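Local coordinates for PKS_KS domain-containing protein (Photorhabdus luminescens subsp. laumondii, PDB 6SMO) that probably acts as a beta-ketoacyl-ACP synthase, a ketosynthase of the thiolase-like superfamily that here binds a pentaoxo-dodecanal chain, at residues 308-311 and 312-316. Sequence-based numbering, arbitrary orientation.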
ATOM      1  N   MET B 308      -6.727  12.606 -11.522  1.00 38.15           N
ATOM      2  CA  MET B 308      -6.952  13.281 -10.214  1.00 37.19           C
ATOM      3  C   MET B 308      -8.286  14.039 -10.254  1.00 37.26           C
ATOM      4  O   MET B 308      -9.007  14.005  -9.239  1.00 37.13           O
ATOM      5  CB  MET B 308      -5.810  14.252  -9.889  1.00 36.77           C
ATOM      6  CG  MET B 308      -6.037  15.084  -8.634  1.00 36.18           C
ATOM      7  SD  MET B 308      -6.366  14.087  -7.156  1.00 35.61           S
ATOM      8  CE  MET B 308      -4.726  14.003  -6.438  1.00 35.76           C
ATOM      9  N   ALA B 309      -8.595  14.692 -11.380  1.00 37.79           N
ATOM     10  CA  ALA B 309      -9.845  15.455 -11.611  1.00 38.05           C
ATOM     11  C   ALA B 309     -11.054  14.515 -11.532  1.00 38.09           C
ATOM     12  O   ALA B 309     -12.083  14.930 -10.962  1.00 38.37           O
ATOM     13  CB  ALA B 309      -9.786  16.167 -12.941  1.00 38.31           C
ATOM     14  N   ARG B 310     -10.934  13.302 -12.083  1.00 38.24           N
ATOM     15  CA  ARG B 310     -12.007  12.269 -12.073  1.00 38.77           C
ATOM     16  C   ARG B 310     -12.204  11.758 -10.639  1.00 38.56           C
ATOM     17  O   ARG B 310     -13.364  11.501 -10.265  1.00 38.87           O
ATOM     18  CB  ARG B 310     -11.680  11.116 -13.030  1.00 39.20           C
ATOM     19  CG  ARG B 310     -12.911  10.379 -13.540  1.00 40.08           C
ATOM     20  CD  ARG B 310     -12.605   9.255 -14.513  1.00 40.81           C
ATOM     21  NE  ARG B 310     -12.576   7.946 -13.869  1.00 41.04           N
ATOM     22  CZ  ARG B 310     -11.486   7.318 -13.427  1.00 41.28           C
ATOM     23  NH1 ARG B 310     -11.601   6.127 -12.860  1.00 41.36           N
ATOM     24  NH2 ARG B 310     -10.288   7.866 -13.549  1.00 41.81           N
ATOM     25  N   CYS B 311     -11.114  11.627  -9.876  1.00 38.26           N
ATOM     26  CA  CYS B 311     -11.103  11.151  -8.463  1.00 38.26           C
ATOM     27  C   CYS B 311     -11.840  12.153  -7.563  1.00 38.78           C
ATOM     28  O   CYS B 311     -12.610  11.701  -6.694  1.00 38.97           O
ATOM     29  CB  CYS B 311      -9.679  10.947  -7.958  1.00 37.73           C
ATOM     30  SG  CYS B 311      -9.592   9.963  -6.440  1.00 37.17           S
ATOM     31  N   ILE B 312     -11.605  13.455  -7.766  1.00 39.62           N
ATOM     32  CA  ILE B 312     -12.290  14.568  -7.038  1.00 40.42           C
ATOM     33  C   ILE B 312     -13.793  14.497  -7.340  1.00 41.06           C
ATOM     34  O   ILE B 312     -14.591  14.663  -6.397  1.00 41.38           O
ATOM     35  CB  ILE B 312     -11.698  15.943  -7.419  1.00 40.31           C
ATOM     36  CG1 ILE B 312     -10.236  16.084  -6.984  1.00 40.34           C
ATOM     37  CG2 ILE B 312     -12.549  17.073  -6.858  1.00 40.22           C
ATOM     38  CD1 ILE B 312      -9.467  17.141  -7.744  1.00 40.31           C
ATOM     39  N   ASP B 313     -14.148  14.265  -8.608  1.00 42.14           N
ATOM     40  CA  ASP B 313     -15.550  14.223  -9.106  1.00 43.00           C
ATOM     41  C   ASP B 313     -16.298  13.061  -8.440  1.00 42.86           C
ATOM     42  O   ASP B 313     -17.451  13.273  -8.013  1.00 43.66           O
ATOM     43  CB  ASP B 313     -15.593  14.106 -10.632  1.00 44.49           C
ATOM     44  CG  ASP B 313     -16.965  14.369 -11.228  1.00 45.80           C
ATOM     45  OD1 ASP B 313     -17.521  15.452 -10.960  1.00 47.88           O
ATOM     46  OD2 ASP B 313     -17.469  13.485 -11.950  1.00 47.76           O
ATOM     47  N   MET B 314     -15.668  11.883  -8.356  1.00 42.00           N
ATOM     48  CA  MET B 314     -16.283  10.644  -7.805  1.00 41.83           C
ATOM     49  C   MET B 314     -16.401  10.750  -6.279  1.00 39.98           C
ATOM     50  O   MET B 314     -17.357  10.171  -5.729  1.00 40.18           O
ATOM     51  CB  MET B 314     -15.471   9.399  -8.177  1.00 42.78           C
ATOM     52  CG  MET B 314     -15.607   9.010  -9.639  1.00 44.04           C
ATOM     53  SD  MET B 314     -15.409   7.233  -9.925  1.00 45.92           S
ATOM     54  CE  MET B 314     -13.714   6.999  -9.393  1.00 45.19           C
ATOM     55  N   ALA B 315     -15.473  11.458  -5.628  1.00 38.36           N
ATOM     56  CA  ALA B 315     -15.473  11.715  -4.167  1.00 37.50           C
ATOM     57  C   ALA B 315     -16.671  12.600  -3.791  1.00 37.06           C
ATOM     58  O   ALA B 315     -17.264  12.363  -2.721  1.00 36.28           O
ATOM     59  CB  ALA B 315     -14.167  12.348  -3.750  1.00 37.20           C
ATOM     60  N   LEU B 316     -17.008  13.578  -4.639  1.00 37.02           N
ATOM     61  CA  LEU B 316     -18.135  14.528  -4.421  1.00 37.52           C
ATOM     62  C   LEU B 316     -19.473  13.813  -4.653  1.00 37.89           C
ATOM     63  O   LEU B 316     -20.418  14.087  -3.887  1.00 37.43           O
ATOM     64  CB  LEU B 316     -17.974  15.733  -5.352  1.00 37.58           C
ATOM     65  CG  LEU B 316     -16.905  16.742  -4.933  1.00 37.52           C
ATOM     66  CD1 LEU B 316     -16.477  17.608  -6.107  1.00 37.56           C
ATOM     67  CD2 LEU B 316     -17.395  17.608  -3.782  1.00 37.66           C
TER
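M308 and I312 meet one turn apart on helix 306-319, their side chains crossing at a slant with M308 CG 4.1 Å from I312 CD1. I312 extends CG1 beside its own backbone N (chi1 -65°), which turns that branch back toward the oxygen end of the M308 carbonyl, CG1 lying 3.3 Å from M308 O. The same oxygen accepts the I312 amide: I312 N lies 3.0 Å from M308 O (N-H...O angle 157°). Three further i to i+4 bonds follow, from the amides of D313, M314 and A315 to the carbonyls of A309, R310 and C311. On another side of the helix R310 and M314 run alongside each other in the same direction, NH1 of R310 4.2 Å from CE of M314. Farther out, M308 and I312 both pack on L424 of strand 420-427, C311 and A315 on V434 of strand 431-438, and M314 on A290 and V292 of strand 284-293, while A309 meets F349 and V350 of helix 337-350. R310 also packs on N94 of the partner chain, a ketoacyl-synthase N-terminal-domain protein. The helix thus lies on the beta-sheet of the C-terminal half of the layered alpha-beta-alpha-beta-alpha thiolase fold.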